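Local atomic coordinates of like-Sm ribonucleoprotein core (Methanococcus vannielii SB, PDB entry 5MKI), a protein that probably binds RNA, as other Sm-like proteins do, and assembles into a ring of seven subunits with a uridine-binding site. Residues H39-A47 and F57-V67. Sequence-based numbering, arbitrary orientation.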
ATOM      1  N   HIS A  39      -3.004 -13.576  -5.713  1.00 26.01           N
ATOM      2  CA  HIS A  39      -3.322 -12.188  -5.399  1.00 25.99           C
ATOM      3  C   HIS A  39      -4.817 -11.925  -5.286  1.00 26.86           C
ATOM      4  O   HIS A  39      -5.206 -10.790  -4.984  1.00 28.81           O
ATOM      5  CB  HIS A  39      -2.737 -11.262  -6.464  1.00 32.58           C
ATOM      6  CG  HIS A  39      -1.256 -11.383  -6.609  1.00 37.97           C
ATOM      7  ND1 HIS A  39      -0.643 -11.592  -7.826  1.00 38.82           N
ATOM      8  CD2 HIS A  39      -0.265 -11.340  -5.688  1.00 36.59           C
ATOM      9  CE1 HIS A  39       0.666 -11.662  -7.650  1.00 43.00           C
ATOM     10  NE2 HIS A  39       0.921 -11.511  -6.362  1.00 46.75           N
ATOM     11  N   MET A  40      -5.651 -12.932  -5.542  1.00 28.04           N
ATOM     12  CA  MET A  40      -7.098 -12.789  -5.707  1.00 26.55           C
ATOM     13  C   MET A  40      -7.475 -11.960  -6.937  1.00 26.43           C
ATOM     14  O   MET A  40      -8.584 -11.414  -6.986  1.00 25.32           O
ATOM     15  CB  MET A  40      -7.771 -12.202  -4.449  1.00 27.79           C
ATOM     16  CG  MET A  40      -7.509 -12.978  -3.136  1.00 33.80           C
ATOM     17  SD  MET A  40      -8.689 -12.687  -1.771  1.00 41.77           S
ATOM     18  CE  MET A  40     -10.251 -12.818  -2.634  1.00 30.16           C
ATOM     19  N   ASN A  41      -6.580 -11.820  -7.930  1.00 24.57           N
ATOM     20  CA  ASN A  41      -7.040 -11.439  -9.260  1.00 23.54           C
ATOM     21  C   ASN A  41      -8.034 -12.497  -9.748  1.00 25.69           C
ATOM     22  O   ASN A  41      -7.871 -13.688  -9.475  1.00 24.98           O
ATOM     23  CB  ASN A  41      -5.894 -11.338 -10.281  1.00 27.17           C
ATOM     24  CG  ASN A  41      -4.786 -10.339  -9.899  1.00 26.56           C
ATOM     25  OD1 ASN A  41      -5.024  -9.242  -9.404  1.00 24.93           O
ATOM     26  ND2 ASN A  41      -3.569 -10.729 -10.183  1.00 24.86           N
ATOM     27  N   VAL A  42      -9.068 -12.077 -10.473  1.00 24.71           N
ATOM     28  CA  VAL A  42     -10.077 -13.016 -10.972  1.00 25.42           C
ATOM     29  C   VAL A  42     -10.513 -12.611 -12.380  1.00 25.26           C
ATOM     30  O   VAL A  42     -10.684 -11.423 -12.685  1.00 24.46           O
ATOM     31  CB  VAL A  42     -11.299 -13.123 -10.028  1.00 23.78           C
ATOM     32  CG1 VAL A  42     -10.886 -13.557  -8.624  1.00 20.34           C
ATOM     33  CG2 VAL A  42     -12.073 -11.806  -9.960  1.00 26.46           C
ATOM     34  N   ALA A  43     -10.673 -13.611 -13.247  1.00 26.50           N
ATOM     35  CA  ALA A  43     -11.265 -13.417 -14.565  1.00 24.77           C
ATOM     36  C   ALA A  43     -12.726 -13.858 -14.498  1.00 28.76           C
ATOM     37  O   ALA A  43     -13.008 -15.022 -14.198  1.00 27.02           O
ATOM     38  CB  ALA A  43     -10.507 -14.201 -15.634  1.00 20.95           C
ATOM     39  N   LEU A  44     -13.645 -12.926 -14.747  1.00 25.89           N
ATOM     40  CA  LEU A  44     -15.083 -13.181 -14.651  1.00 24.70           C
ATOM     41  C   LEU A  44     -15.716 -13.090 -16.034  1.00 29.69           C
ATOM     42  O   LEU A  44     -15.635 -12.043 -16.686  1.00 30.90           O
ATOM     43  CB  LEU A  44     -15.760 -12.182 -13.719  1.00 23.99           C
ATOM     44  CG  LEU A  44     -15.326 -12.139 -12.260  1.00 29.06           C
ATOM     45  CD1 LEU A  44     -15.921 -10.916 -11.575  1.00 20.98           C
ATOM     46  CD2 LEU A  44     -15.748 -13.428 -11.583  1.00 30.09           C
ATOM     47  N   GLU A  45     -16.375 -14.167 -16.455  1.00 32.97           N
ATOM     48  CA  GLU A  45     -17.022 -14.244 -17.759  1.00 32.94           C
ATOM     49  C   GLU A  45     -18.484 -13.821 -17.659  1.00 34.37           C
ATOM     50  O   GLU A  45     -19.174 -14.171 -16.698  1.00 33.03           O
ATOM     51  CB  GLU A  45     -16.931 -15.669 -18.305  1.00 34.77           C
ATOM     52  CG  GLU A  45     -17.357 -15.813 -19.744  1.00 38.34           C
ATOM     53  CD  GLU A  45     -17.466 -17.259 -20.159  1.00 40.87           C
ATOM     54  OE1 GLU A  45     -18.436 -17.922 -19.727  1.00 42.67           O
ATOM     55  OE2 GLU A  45     -16.584 -17.731 -20.909  1.00 46.87           O
ATOM     56  N   ASN A  46     -18.954 -13.071 -18.658  1.00 34.02           N
ATOM     57  CA  ASN A  46     -20.343 -12.599 -18.688  1.00 39.40           C
ATOM     58  C   ASN A  46     -20.706 -11.906 -17.372  1.00 42.15           C
ATOM     59  O   ASN A  46     -21.633 -12.299 -16.655  1.00 38.52           O
ATOM     60  CB  ASN A  46     -21.308 -13.752 -19.000  1.00 37.56           C
ATOM     61  CG  ASN A  46     -21.182 -14.231 -20.439  1.00 39.60           C
ATOM     62  OD1 ASN A  46     -20.906 -13.445 -21.344  1.00 38.03           O
ATOM     63  ND2 ASN A  46     -21.361 -15.525 -20.649  1.00 47.73           N
ATOM     64  N   ALA A  47     -19.942 -10.858 -17.066  1.00 35.15           N
ATOM     65  CA  ALA A  47     -19.986 -10.230 -15.755  1.00 35.61           C
ATOM     66  C   ALA A  47     -20.943  -9.044 -15.733  1.00 38.30           C
ATOM     67  O   ALA A  47     -21.204  -8.396 -16.748  1.00 41.64           O
ATOM     68  CB  ALA A  47     -18.585  -9.769 -15.332  1.00 38.72           C
ATOM     69  N   PHE A  57     -20.669  -7.733 -19.592  1.00 46.01           N
ATOM     70  CA  PHE A  57     -19.286  -7.745 -20.057  1.00 38.18           C
ATOM     71  C   PHE A  57     -18.850  -9.166 -20.409  1.00 37.10           C
ATOM     72  O   PHE A  57     -18.862 -10.042 -19.532  1.00 38.46           O
ATOM     73  CB  PHE A  57     -18.353  -7.187 -18.979  1.00 35.99           C
ATOM     74  CG  PHE A  57     -18.733  -5.821 -18.490  1.00 40.46           C
ATOM     75  CD1 PHE A  57     -19.747  -5.657 -17.563  1.00 45.14           C
ATOM     76  CD2 PHE A  57     -18.071  -4.696 -18.965  1.00 42.74           C
ATOM     77  CE1 PHE A  57     -20.099  -4.402 -17.123  1.00 53.00           C
ATOM     78  CE2 PHE A  57     -18.413  -3.440 -18.530  1.00 44.74           C
ATOM     79  CZ  PHE A  57     -19.428  -3.288 -17.607  1.00 53.47           C
ATOM     80  N   PRO A  58     -18.454  -9.431 -21.658  1.00 36.42           N
ATOM     81  CA  PRO A  58     -17.964 -10.781 -22.006  1.00 35.07           C
ATOM     82  C   PRO A  58     -16.877 -11.317 -21.079  1.00 34.85           C
ATOM     83  O   PRO A  58     -16.903 -12.503 -20.739  1.00 31.27           O
ATOM     84  CB  PRO A  58     -17.446 -10.599 -23.441  1.00 33.19           C
ATOM     85  CG  PRO A  58     -18.255  -9.458 -23.992  1.00 39.26           C
ATOM     86  CD  PRO A  58     -18.561  -8.545 -22.835  1.00 34.87           C
ATOM     87  N   MET A  59     -15.918 -10.485 -20.665  1.00 34.12           N
ATOM     88  CA  MET A  59     -14.847 -10.930 -19.774  1.00 32.35           C
ATOM     89  C   MET A  59     -14.307  -9.725 -19.015  1.00 30.15           C
ATOM     90  O   MET A  59     -13.872  -8.742 -19.636  1.00 28.43           O
ATOM     91  CB  MET A  59     -13.721 -11.625 -20.556  1.00 35.47           C
ATOM     92  CG  MET A  59     -12.541 -12.125 -19.705  1.00 34.74           C
ATOM     93  SD  MET A  59     -12.948 -13.667 -18.847  1.00 44.63           S
ATOM     94  CE  MET A  59     -13.722 -14.576 -20.178  1.00 31.88           C
ATOM     95  N   LEU A  60     -14.343  -9.812 -17.685  1.00 26.80           N
ATOM     96  CA  LEU A  60     -13.814  -8.802 -16.772  1.00 32.52           C
ATOM     97  C   LEU A  60     -12.668  -9.406 -15.974  1.00 28.38           C
ATOM     98  O   LEU A  60     -12.866 -10.384 -15.248  1.00 25.30           O
ATOM     99  CB  LEU A  60     -14.883  -8.320 -15.791  1.00 29.92           C
ATOM    100  CG  LEU A  60     -15.793  -7.145 -16.106  1.00 39.00           C
ATOM    101  CD1 LEU A  60     -16.342  -6.569 -14.801  1.00 38.49           C
ATOM    102  CD2 LEU A  60     -15.032  -6.096 -16.912  1.00 33.82           C
ATOM    103  N   VAL A  61     -11.487  -8.815 -16.069  1.00 26.31           N
ATOM    104  CA  VAL A  61     -10.381  -9.195 -15.197  1.00 25.79           C
ATOM    105  C   VAL A  61     -10.301  -8.160 -14.085  1.00 26.34           C
ATOM    106  O   VAL A  61     -10.067  -6.976 -14.351  1.00 26.95           O
ATOM    107  CB  VAL A  61      -9.064  -9.306 -15.973  1.00 30.12           C
ATOM    108  CG1 VAL A  61      -7.880  -9.522 -15.011  1.00 27.54           C
ATOM    109  CG2 VAL A  61      -9.174 -10.443 -16.983  1.00 32.19           C
ATOM    110  N   VAL A  62     -10.547  -8.602 -12.849  1.00 25.02           N
ATOM    111  CA  VAL A  62     -10.617  -7.732 -11.678  1.00 25.19           C
ATOM    112  C   VAL A  62      -9.302  -7.839 -10.922  1.00 23.81           C
ATOM    113  O   VAL A  62      -8.797  -8.947 -10.692  1.00 25.50           O
ATOM    114  CB  VAL A  62     -11.793  -8.112 -10.764  1.00 21.54           C
ATOM    115  CG1 VAL A  62     -11.872  -7.159  -9.578  1.00 23.50           C
ATOM    116  CG2 VAL A  62     -13.143  -8.161 -11.549  1.00 24.38           C
ATOM    117  N   ARG A  63      -8.755  -6.700 -10.526  1.00 22.98           N
ATOM    118  CA  ARG A  63      -7.495  -6.689  -9.784  1.00 26.40           C
ATOM    119  C   ARG A  63      -7.759  -6.979  -8.308  1.00 22.97           C
ATOM    120  O   ARG A  63      -8.540  -6.271  -7.656  1.00 22.09           O
ATOM    121  CB  ARG A  63      -6.786  -5.348  -9.965  1.00 23.77           C
ATOM    122  CG  ARG A  63      -5.294  -5.437  -9.707  1.00 29.45           C
ATOM    123  CD  ARG A  63      -4.525  -4.280 -10.330  1.00 32.59           C
ATOM    124  NE  ARG A  63      -3.085  -4.443 -10.151  1.00 33.89           N
ATOM    125  CZ  ARG A  63      -2.430  -4.119  -9.040  1.00 33.28           C
ATOM    126  NH1 ARG A  63      -3.092  -3.597  -8.017  1.00 31.62           N
ATOM    127  NH2 ARG A  63      -1.112  -4.288  -8.963  1.00 38.71           N
ATOM    128  N   GLY A  64      -7.095  -8.013  -7.774  1.00 23.04           N
ATOM    129  CA  GLY A  64      -7.430  -8.505  -6.440  1.00 23.61           C
ATOM    130  C   GLY A  64      -7.265  -7.502  -5.304  1.00 28.15           C
ATOM    131  O   GLY A  64      -7.991  -7.569  -4.306  1.00 24.61           O
ATOM    132  N   ASP A  65      -6.324  -6.553  -5.431  1.00 24.53           N
ATOM    133  CA  ASP A  65      -6.130  -5.567  -4.368  1.00 26.32           C
ATOM    134  C   ASP A  65      -7.369  -4.715  -4.123  1.00 24.49           C
ATOM    135  O   ASP A  65      -7.450  -4.040  -3.090  1.00 23.26           O
ATOM    136  CB  ASP A  65      -4.946  -4.641  -4.680  1.00 31.58           C
ATOM    137  CG  ASP A  65      -5.332  -3.483  -5.589  1.00 34.10           C
ATOM    138  OD1 ASP A  65      -6.135  -3.696  -6.526  1.00 39.09           O
ATOM    139  OD2 ASP A  65      -4.845  -2.353  -5.367  1.00 51.16           O
ATOM    140  N   ASN A  66      -8.323  -4.708  -5.053  1.00 24.78           N
ATOM    141  CA  ASN A  66      -9.579  -4.003  -4.846  1.00 25.42           C
ATOM    142  C   ASN A  66     -10.585  -4.821  -4.036  1.00 26.83           C
ATOM    143  O   ASN A  66     -11.611  -4.271  -3.621  1.00 25.21           O
ATOM    144  CB  ASN A  66     -10.210  -3.625  -6.197  1.00 26.32           C
ATOM    145  CG  ASN A  66      -9.276  -2.788  -7.091  1.00 34.30           C
ATOM    146  OD1 ASN A  66      -9.007  -1.633  -6.796  1.00 30.30           O
ATOM    147  ND2 ASN A  66      -8.813  -3.369  -8.202  1.00 30.28           N
ATOM    148  N   VAL A  67     -10.315  -6.103  -3.791  1.00 24.71           N
ATOM    149  CA  VAL A  67     -11.357  -7.028  -3.333  1.00 23.86           C
ATOM    150  C   VAL A  67     -11.541  -6.906  -1.827  1.00 30.42           C
ATOM    151  O   VAL A  67     -10.568  -6.907  -1.064  1.00 25.45           O
ATOM    152  CB  VAL A  67     -11.021  -8.474  -3.727  1.00 21.42           C
ATOM    153  CG1 VAL A  67     -12.006  -9.458  -3.053  1.00 23.92           C
ATOM    154  CG2 VAL A  67     -11.072  -8.630  -5.254  1.00 22.60           C
TER
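N41 OD1 accepts a nearly straight bond from the backbone N of G64, 2.9 Å long with 176° at the hydrogen. The donor lies a little off the carbonyl plane. With CG anti to its own carbonyl carbon (chi1 -58°), the amide leans across to the 57-67 segment, and OD1 also rests near R63 CA. The other end of the amide, ND2, is held by D37, so both ends of the group are fixed. Shortening N41 to an alanine removes the amide, which would probably leave G64 N without its side-chain acceptor and D37 OD2 without the ND2 donor, so that the side-chain tie between the 39-41 loop and G64 is lost. G64 packs very closely: its CA lies 3.2 Å from M40 O, with no room for a side chain.

Beyond this point strands 42-44 and 59-62 run antiparallel. V42 and V62 exchange two backbone bonds, as do L44 and L60. On the face of V42, L44, A47, L60 and V62, all buried, V42 CG2 sits beside V62 CB at 3.8 Å, both side chains pointing the same way. L44 CD1 meets V62 CG2 at 3.9 Å, and A47 CB rests on the isobutyl group of L60. Strand 18-23 packs against L44 and V62.

The other face carries A43, E45, M59 and V61. A43 and V61 are buried, and A43 CB meets M59 SD at 4.1 Å. Toward solvent, the bent M59 chain lays CE against CB and CG of the partly exposed E45. At the exposed corner, N46 N bonds to P58 O from well above the carbonyl plane.

V61 and its neighbours also pair with a strand of a second subunit, and R63 NH2 bonds to H39 O of that subunit. H39, N41, R63 and D65 bind UMP in a structure of this protein. The pairing thus brings together the two loops of the Sm fold that form the uridine site of the heptameric ring.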